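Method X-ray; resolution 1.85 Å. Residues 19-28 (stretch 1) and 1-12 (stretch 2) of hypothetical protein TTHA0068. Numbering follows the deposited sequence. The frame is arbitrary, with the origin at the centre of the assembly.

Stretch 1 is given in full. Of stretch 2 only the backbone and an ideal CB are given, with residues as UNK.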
ATOM      1  N   GLU A  19      -9.159  -4.865   3.692  1.00 12.67           N
ATOM      2  CA  GLU A  19     -10.071  -4.462   2.636  1.00 12.02           C
ATOM      3  C   GLU A  19      -9.302  -3.684   1.549  1.00 11.05           C
ATOM      4  O   GLU A  19      -9.572  -3.835   0.361  1.00 10.55           O
ATOM      5  CB  GLU A  19     -11.181  -3.587   3.212  1.00 17.34           C
ATOM      6  CG  GLU A  19     -12.475  -3.685   2.451  1.00 22.83           C
ATOM      7  CD  GLU A  19     -13.029  -5.100   2.462  1.00 25.90           C
ATOM      8  OE1 GLU A  19     -12.911  -5.782   3.503  1.00 30.42           O
ATOM      9  OE2 GLU A  19     -13.588  -5.531   1.435  1.00 29.84           O
ATOM     10  N   VAL A  20      -8.351  -2.851   1.959  1.00  7.86           N
ATOM     11  CA  VAL A  20      -7.550  -2.101   1.000  1.00  8.90           C
ATOM     12  C   VAL A  20      -6.850  -3.107   0.091  1.00 10.41           C
ATOM     13  O   VAL A  20      -6.813  -2.953  -1.134  1.00 10.39           O
ATOM     14  CB  VAL A  20      -6.481  -1.219   1.712  1.00  7.93           C
ATOM     15  CG1 VAL A  20      -5.401  -0.779   0.711  1.00  8.36           C
ATOM     16  CG2 VAL A  20      -7.155   0.008   2.322  1.00  7.88           C
ATOM     17  N   HIS A  21      -6.314  -4.153   0.703  1.00 10.41           N
ATOM     18  CA  HIS A  21      -5.617  -5.196  -0.032  1.00 11.42           C
ATOM     19  C   HIS A  21      -6.537  -5.871  -1.066  1.00 13.04           C
ATOM     20  O   HIS A  21      -6.181  -6.020  -2.242  1.00 13.07           O
ATOM     21  CB  HIS A  21      -5.057  -6.206   0.983  1.00 11.88           C
ATOM     22  CG  HIS A  21      -4.163  -7.241   0.379  1.00 14.59           C
ATOM     23  ND1 HIS A  21      -3.215  -7.919   1.114  1.00 16.11           N
ATOM     24  CD2 HIS A  21      -4.064  -7.708  -0.888  1.00 16.01           C
ATOM     25  CE1 HIS A  21      -2.567  -8.757   0.324  1.00 15.72           C
ATOM     26  NE2 HIS A  21      -3.063  -8.650  -0.896  1.00 16.15           N
ATOM     27  N   GLU A  22      -7.728  -6.264  -0.630  1.00 13.56           N
ATOM     28  CA  GLU A  22      -8.705  -6.913  -1.502  1.00 13.05           C
ATOM     29  C   GLU A  22      -9.202  -6.012  -2.633  1.00 12.52           C
ATOM     30  O   GLU A  22      -9.375  -6.470  -3.760  1.00 12.35           O
ATOM     31  CB  GLU A  22      -9.905  -7.376  -0.674  1.00 16.61           C
ATOM     32  CG  GLU A  22     -10.852  -8.291  -1.418  1.00 19.95           C
ATOM     33  CD  GLU A  22     -12.055  -8.657  -0.587  1.00 21.84           C
ATOM     34  OE1 GLU A  22     -11.881  -8.940   0.620  1.00 21.90           O
ATOM     35  OE2 GLU A  22     -13.175  -8.666  -1.143  1.00 23.85           O
ATOM     36  N   VAL A  23      -9.427  -4.732  -2.338  1.00  9.16           N
ATOM     37  CA  VAL A  23      -9.918  -3.799  -3.346  1.00  9.40           C
ATOM     38  C   VAL A  23      -8.887  -3.497  -4.438  1.00  8.98           C
ATOM     39  O   VAL A  23      -9.249  -3.289  -5.595  1.00  8.53           O
ATOM     40  CB  VAL A  23     -10.411  -2.474  -2.674  1.00 11.57           C
ATOM     41  CG1 VAL A  23     -10.598  -1.367  -3.703  1.00 14.41           C
ATOM     42  CG2 VAL A  23     -11.734  -2.734  -1.978  1.00 13.30           C
ATOM     43  N   LEU A  24      -7.606  -3.509  -4.080  1.00  8.27           N
ATOM     44  CA  LEU A  24      -6.553  -3.213  -5.046  1.00  7.57           C
ATOM     45  C   LEU A  24      -6.077  -4.405  -5.877  1.00  8.01           C
ATOM     46  O   LEU A  24      -5.446  -4.219  -6.916  1.00  7.32           O
ATOM     47  CB  LEU A  24      -5.359  -2.583  -4.336  1.00  9.49           C
ATOM     48  CG  LEU A  24      -5.601  -1.226  -3.674  1.00  9.49           C
ATOM     49  CD1 LEU A  24      -4.317  -0.800  -2.976  1.00 10.36           C
ATOM     50  CD2 LEU A  24      -6.004  -0.188  -4.719  1.00  8.13           C
ATOM     51  N   GLU A  25      -6.369  -5.622  -5.432  1.00  7.55           N
ATOM     52  CA  GLU A  25      -5.934  -6.793  -6.182  1.00  9.04           C
ATOM     53  C   GLU A  25      -6.317  -6.808  -7.666  1.00  9.60           C
ATOM     54  O   GLU A  25      -5.466  -7.088  -8.512  1.00  7.96           O
ATOM     55  CB  GLU A  25      -6.438  -8.086  -5.533  1.00 10.00           C
ATOM     56  CG  GLU A  25      -5.883  -9.316  -6.221  1.00  9.18           C
ATOM     57  CD  GLU A  25      -6.564 -10.599  -5.782  1.00  9.52           C
ATOM     58  OE1 GLU A  25      -7.699 -10.525  -5.271  1.00 10.25           O
ATOM     59  OE2 GLU A  25      -5.965 -11.682  -5.959  1.00 11.03           O
ATOM     60  N   PRO A  26      -7.593  -6.500  -8.005  1.00  9.79           N
ATOM     61  CA  PRO A  26      -8.030  -6.499  -9.408  1.00 11.73           C
ATOM     62  C   PRO A  26      -7.254  -5.508 -10.269  1.00 10.69           C
ATOM     63  O   PRO A  26      -7.008  -5.769 -11.444  1.00 10.09           O
ATOM     64  CB  PRO A  26      -9.517  -6.130  -9.329  1.00 11.35           C
ATOM     65  CG  PRO A  26      -9.911  -6.442  -7.903  1.00 12.28           C
ATOM     66  CD  PRO A  26      -8.691  -6.073  -7.115  1.00 11.34           C
ATOM     67  N   TYR A  27      -6.880  -4.373  -9.677  1.00  8.85           N
ATOM     68  CA  TYR A  27      -6.121  -3.347 -10.392  1.00  8.71           C
ATOM     69  C   TYR A  27      -4.690  -3.809 -10.637  1.00  7.85           C
ATOM     70  O   TYR A  27      -4.148  -3.632 -11.729  1.00  7.51           O
ATOM     71  CB  TYR A  27      -6.123  -2.046  -9.592  1.00  8.63           C
ATOM     72  CG  TYR A  27      -7.503  -1.453  -9.520  1.00  7.73           C
ATOM     73  CD1 TYR A  27      -8.075  -0.853 -10.642  1.00 11.81           C
ATOM     74  CD2 TYR A  27      -8.284  -1.585  -8.370  1.00  9.97           C
ATOM     75  CE1 TYR A  27      -9.389  -0.410 -10.629  1.00 12.17           C
ATOM     76  CE2 TYR A  27      -9.611  -1.142  -8.343  1.00 11.59           C
ATOM     77  CZ  TYR A  27     -10.154  -0.561  -9.484  1.00 15.23           C
ATOM     78  OH  TYR A  27     -11.477  -0.173  -9.510  1.00 16.96           O
ATOM     79  N   TRP A  28      -4.093  -4.407  -9.615  1.00  6.11           N
ATOM     80  CA  TRP A  28      -2.730  -4.912  -9.715  1.00  7.41           C
ATOM     81  C   TRP A  28      -2.663  -6.001 -10.789  1.00  7.80           C
ATOM     82  O   TRP A  28      -1.693  -6.083 -11.555  1.00  9.09           O
ATOM     83  CB  TRP A  28      -2.299  -5.481  -8.366  1.00  7.76           C
ATOM     84  CG  TRP A  28      -1.020  -6.283  -8.415  1.00  9.46           C
ATOM     85  CD1 TRP A  28       0.258  -5.802  -8.495  1.00 10.09           C
ATOM     86  CD2 TRP A  28      -0.909  -7.712  -8.383  1.00 10.88           C
ATOM     87  NE1 TRP A  28       1.160  -6.848  -8.509  1.00  9.92           N
ATOM     88  CE2 TRP A  28       0.467  -8.028  -8.444  1.00 11.52           C
ATOM     89  CE3 TRP A  28      -1.843  -8.757  -8.311  1.00 11.00           C
ATOM     90  CZ2 TRP A  28       0.935  -9.350  -8.433  1.00 12.08           C
ATOM     91  CZ3 TRP A  28      -1.383 -10.060  -8.299  1.00 13.74           C
ATOM     92  CH2 TRP A  28       0.002 -10.347  -8.359  1.00 15.23           C
ATOM     93  N   UNK A   1      -9.766   2.217 -16.144  1.00 27.30           N
ATOM     94  CA  UNK A   1     -10.112   2.250 -14.699  1.00 26.48           C
ATOM     95  C   UNK A   1      -8.921   2.036 -13.772  1.00 24.98           C
ATOM     96  O   UNK A   1      -8.160   1.077 -13.911  1.00 25.26           O
ATOM     97  CB  UNK A   1     -11.164   1.181 -14.396  1.00 26.48           C
ATOM     98  N   UNK A   2      -8.777   2.943 -12.817  1.00 21.00           N
ATOM     99  CA  UNK A   2      -7.720   2.866 -11.829  1.00 18.86           C
ATOM    100  C   UNK A   2      -8.415   3.154 -10.513  1.00 15.79           C
ATOM    101  O   UNK A   2      -9.525   3.684 -10.502  1.00 16.54           O
ATOM    102  CB  UNK A   2      -6.570   3.834 -12.113  1.00 18.86           C
ATOM    103  N   UNK A   3      -7.783   2.814  -9.388  1.00 14.10           N
ATOM    104  CA  UNK A   3      -8.415   3.059  -8.086  1.00 12.23           C
ATOM    105  C   UNK A   3      -8.878   4.500  -7.842  1.00 12.01           C
ATOM    106  O   UNK A   3      -8.273   5.441  -8.343  1.00 11.44           O
ATOM    107  CB  UNK A   3      -7.434   2.668  -6.979  1.00 12.23           C
ATOM    108  N   UNK A   4      -9.966   4.661  -7.090  1.00 10.61           N
ATOM    109  CA  UNK A   4     -10.422   5.989  -6.683  1.00 10.59           C
ATOM    110  C   UNK A   4      -9.700   6.065  -5.332  1.00  9.93           C
ATOM    111  O   UNK A   4     -10.170   5.505  -4.345  1.00  9.10           O
ATOM    112  CB  UNK A   4     -11.941   6.155  -6.611  1.00 10.59           C
ATOM    113  N   UNK A   5      -8.551   6.734  -5.291  1.00 10.06           N
ATOM    114  CA  UNK A   5      -7.774   6.791  -4.058  1.00 10.26           C
ATOM    115  C   UNK A   5      -8.489   7.441  -2.874  1.00 12.16           C
ATOM    116  O   UNK A   5      -8.161   7.168  -1.722  1.00 12.69           O
ATOM    117  CB  UNK A   5      -6.472   7.549  -4.325  1.00 10.26           C
ATOM    118  N   UNK A   6      -9.480   8.285  -3.141  1.00 12.22           N
ATOM    119  CA  UNK A   6     -10.215   8.896  -2.047  1.00 13.05           C
ATOM    120  C   UNK A   6     -10.932   7.779  -1.292  1.00 11.58           C
ATOM    121  O   UNK A   6     -10.940   7.746  -0.069  1.00 11.49           O
ATOM    122  CB  UNK A   6     -11.199   9.952  -2.554  1.00 13.05           C
ATOM    123  N   UNK A   7     -11.526   6.851  -2.031  1.00 12.27           N
ATOM    124  CA  UNK A   7     -12.215   5.721  -1.415  1.00 11.79           C
ATOM    125  C   UNK A   7     -11.237   4.792  -0.708  1.00 10.59           C
ATOM    126  O   UNK A   7     -11.488   4.338   0.414  1.00 10.48           O
ATOM    127  CB  UNK A   7     -13.006   4.943  -2.469  1.00 11.79           C
ATOM    128  N   UNK A   8     -10.121   4.509  -1.366  1.00  9.62           N
ATOM    129  CA  UNK A   8      -9.127   3.600  -0.804  1.00  9.62           C
ATOM    130  C   UNK A   8      -8.535   4.157   0.478  1.00 10.35           C
ATOM    131  O   UNK A   8      -8.396   3.446   1.468  1.00 11.35           O
ATOM    132  CB  UNK A   8      -8.015   3.330  -1.820  1.00  9.62           C
ATOM    133  N   UNK A   9      -8.201   5.435   0.469  1.00  9.75           N
ATOM    134  CA  UNK A   9      -7.634   6.052   1.662  1.00 12.11           C
ATOM    135  C   UNK A   9      -8.708   6.136   2.750  1.00 11.98           C
ATOM    136  O   UNK A   9      -8.395   6.210   3.941  1.00 10.69           O
ATOM    137  CB  UNK A   9      -7.074   7.439   1.343  1.00 12.11           C
ATOM    138  N   UNK A  10      -9.970   6.113   2.327  1.00 10.89           N
ATOM    139  CA  UNK A  10     -11.077   6.137   3.268  1.00 12.52           C
ATOM    140  C   UNK A  10     -11.066   4.839   4.058  1.00 11.77           C
ATOM    141  O   UNK A  10     -11.228   4.838   5.280  1.00 10.68           O
ATOM    142  CB  UNK A  10     -12.413   6.334   2.550  1.00 12.52           C
ATOM    143  N   UNK A  11     -10.874   3.724   3.361  1.00 11.93           N
ATOM    144  CA  UNK A  11     -10.809   2.421   4.021  1.00 11.82           C
ATOM    145  C   UNK A  11      -9.613   2.406   4.965  1.00 12.43           C
ATOM    146  O   UNK A  11      -9.705   1.929   6.101  1.00 10.87           O
ATOM    147  CB  UNK A  11     -10.710   1.287   2.998  1.00 11.82           C
ATOM    148  N   UNK A  12      -8.487   2.920   4.476  1.00 11.90           N
ATOM    149  CA  UNK A  12      -7.252   2.975   5.261  1.00 12.11           C
ATOM    150  C   UNK A  12      -7.443   3.783   6.545  1.00 10.66           C
ATOM    151  O   UNK A  12      -6.997   3.369   7.620  1.00 10.79           O
ATOM    152  CB  UNK A  12      -6.121   3.580   4.427  1.00 12.11           C
TER

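Position 1 begins the chain beside the aromatic ring of Tyr27, its ideal CB 4.5 Å from Tyr27 CE1. A long apolar side chain would suit, among others. It is Met1, as selenomethionine; its CB lies 4.4 Å from Tyr27 CE1, while its backbone O meets the ring edge, 3.8 Å from Tyr27 CD1.

At position 2 the backbone is extended (phi -135°, psi 163°) and CA-to-CB points away from the helix, so stretch 1 asks little of the side chain. Val2, a β-branched residue at ease in extended backbone, touches Tyr27 through its main chain, with its C 3.7 Å from Tyr27 CE1.

Position 3 has phi -54° and psi 147°, which suit proline, and its ideal CB is 3.9 Å from Leu24 CD2 and 4.6 Å from Tyr27 CD2. A compact apolar group would fit: proline, valine or alanine. Pro3 places CG over one face of the Tyr27 ring, 4.0 Å from its centroid, in a CH-pi contact; the same Pro3 CG packs 3.7 Å from Leu24 CD2.

Position 4 precedes a helix whose first amides need acceptors, which favours Asp, Asn, Ser or Thr. Asp4 is the N-cap: its OD1 accepts from the N of position 7 at 3.2 Å and, weakly, from the N of position 6 at 2.9 Å.

At position 5 CB points sideways with nothing of stretch 1 within 5.5 Å, so only a large side chain could reach across. Trp5 does, bringing CZ3 to 3.9 Å from Leu24 CD2. Positions 6 and 7 are out of reach and suit polar, helix-compatible residues; Glu6 and Glu7 place acids in the first turn, favourable to the helix dipole.

Position 8 points toward stretch 1, between Val20 and Leu24, where the CA of Val20 is 6.2 Å from its own. Such close backbones favour a modest apolar residue. Val8 sets CG1 4.0 Å from Val20 CG1 and CG2 4.2 Å from Leu24 CD2.

Position 9 points away, with wide choice: Leu9. Position 10 has ordinary helical angles, so glycine is not required; Gly10 does not touch stretch 1.

Position 11 points toward Val20, Val23 and the aliphatic part of Glu19, inviting a longer apolar side chain. Leu11 answers with CB 3.8 Å from Val20 CG2, CD1 4.1 Å from Val23 CG2 and CD2 4.2 Å from Glu19 CG.

Position 12 points sideways, yet Val20 CG2 is near, so an apolar start is apt. Trp12 packs its CB 4.3 Å from Val20 CG2.

Stretch 2 1-12: MVPDWEEVLGLW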
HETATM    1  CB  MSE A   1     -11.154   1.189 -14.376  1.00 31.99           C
HETATM    2  CG  MSE A   1     -12.578   1.534 -14.743  1.00 32.27           C
HETATM    3 SE   MSE A   1     -13.649   0.024 -14.224  1.00 47.17          SE
HETATM    4  CE  MSE A   1     -12.896  -1.255 -15.479  1.00 42.83           C
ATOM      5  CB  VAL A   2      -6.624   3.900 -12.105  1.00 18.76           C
ATOM      6  CG1 VAL A   2      -5.984   3.608 -13.462  1.00 23.40           C
ATOM      7  CG2 VAL A   2      -7.199   5.299 -12.082  1.00 18.49           C
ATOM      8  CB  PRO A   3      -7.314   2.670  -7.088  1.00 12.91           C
ATOM      9  CG  PRO A   3      -6.454   1.707  -7.849  1.00 13.72           C
ATOM     10  CD  PRO A   3      -6.400   2.332  -9.220  1.00 12.82           C
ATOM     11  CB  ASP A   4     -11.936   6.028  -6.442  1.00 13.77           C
ATOM     12  CG  ASP A   4     -12.395   7.350  -5.840  1.00 15.20           C
ATOM     13  OD1 ASP A   4     -11.625   7.966  -5.069  1.00 17.15           O
ATOM     14  OD2 ASP A   4     -13.530   7.777  -6.124  1.00 16.81           O
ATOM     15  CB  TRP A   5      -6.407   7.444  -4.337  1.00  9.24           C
ATOM     16  CG  TRP A   5      -5.521   6.621  -5.254  1.00 10.43           C
ATOM     17  CD1 TRP A   5      -5.081   6.958  -6.506  1.00 11.26           C
ATOM     18  CD2 TRP A   5      -4.945   5.334  -4.963  1.00  9.89           C
ATOM     19  NE1 TRP A   5      -4.263   5.963  -7.006  1.00 12.24           N
ATOM     20  CE2 TRP A   5      -4.166   4.959  -6.079  1.00 10.71           C
ATOM     21  CE3 TRP A   5      -5.009   4.468  -3.862  1.00 11.04           C
ATOM     22  CZ2 TRP A   5      -3.452   3.745  -6.126  1.00 12.04           C
ATOM     23  CZ3 TRP A   5      -4.293   3.262  -3.908  1.00 10.17           C
ATOM     24  CH2 TRP A   5      -3.529   2.918  -5.035  1.00  9.97           C
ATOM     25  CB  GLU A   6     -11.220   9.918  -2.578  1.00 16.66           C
ATOM     26  CG  GLU A   6     -11.694  10.920  -1.525  1.00 24.77           C
ATOM     27  CD  GLU A   6     -10.555  11.471  -0.652  1.00 28.06           C
ATOM     28  OE1 GLU A   6      -9.395  11.549  -1.126  1.00 33.06           O
ATOM     29  OE2 GLU A   6     -10.826  11.840   0.513  1.00 30.46           O
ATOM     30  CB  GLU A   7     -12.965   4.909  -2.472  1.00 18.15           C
ATOM     31  CG  GLU A   7     -14.219   5.579  -2.962  1.00 24.99           C
ATOM     32  CD  GLU A   7     -15.136   5.940  -1.813  1.00 28.62           C
ATOM     33  OE1 GLU A   7     -15.523   5.018  -1.054  1.00 29.41           O
ATOM     34  OE2 GLU A   7     -15.455   7.142  -1.674  1.00 30.35           O
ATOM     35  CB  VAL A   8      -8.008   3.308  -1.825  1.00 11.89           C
ATOM     36  CG1 VAL A   8      -6.927   2.436  -1.187  1.00 13.40           C
ATOM     37  CG2 VAL A   8      -8.597   2.608  -3.051  1.00 10.60           C
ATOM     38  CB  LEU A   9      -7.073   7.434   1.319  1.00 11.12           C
ATOM     39  CG  LEU A   9      -5.886   7.367   0.356  1.00 12.10           C
ATOM     40  CD1 LEU A   9      -5.414   8.770   0.017  1.00 15.89           C
ATOM     41  CD2 LEU A   9      -4.769   6.546   0.989  1.00 13.90           C
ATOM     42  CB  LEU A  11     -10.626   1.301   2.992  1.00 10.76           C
ATOM     43  CG  LEU A  11     -11.747   1.094   1.976  1.00 10.59           C
ATOM     44  CD1 LEU A  11     -11.222   0.213   0.842  1.00 11.01           C
ATOM     45  CD2 LEU A  11     -12.960   0.451   2.653  1.00 11.51           C
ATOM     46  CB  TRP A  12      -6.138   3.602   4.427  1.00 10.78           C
ATOM     47  CG  TRP A  12      -4.790   3.671   5.109  1.00 14.67           C
ATOM     48  CD1 TRP A  12      -4.420   4.506   6.133  1.00 15.69           C
ATOM     49  CD2 TRP A  12      -3.624   2.896   4.788  1.00 13.39           C
ATOM     50  NE1 TRP A  12      -3.101   4.299   6.464  1.00 15.08           N
ATOM     51  CE2 TRP A  12      -2.589   3.319   5.654  1.00 14.73           C
ATOM     52  CE3 TRP A  12      -3.354   1.887   3.853  1.00 15.50           C
ATOM     53  CZ2 TRP A  12      -1.301   2.769   5.610  1.00 13.93           C
ATOM     54  CZ3 TRP A  12      -2.065   1.337   3.812  1.00 13.45           C
ATOM     55  CH2 TRP A  12      -1.061   1.783   4.685  1.00 16.30           C
TER
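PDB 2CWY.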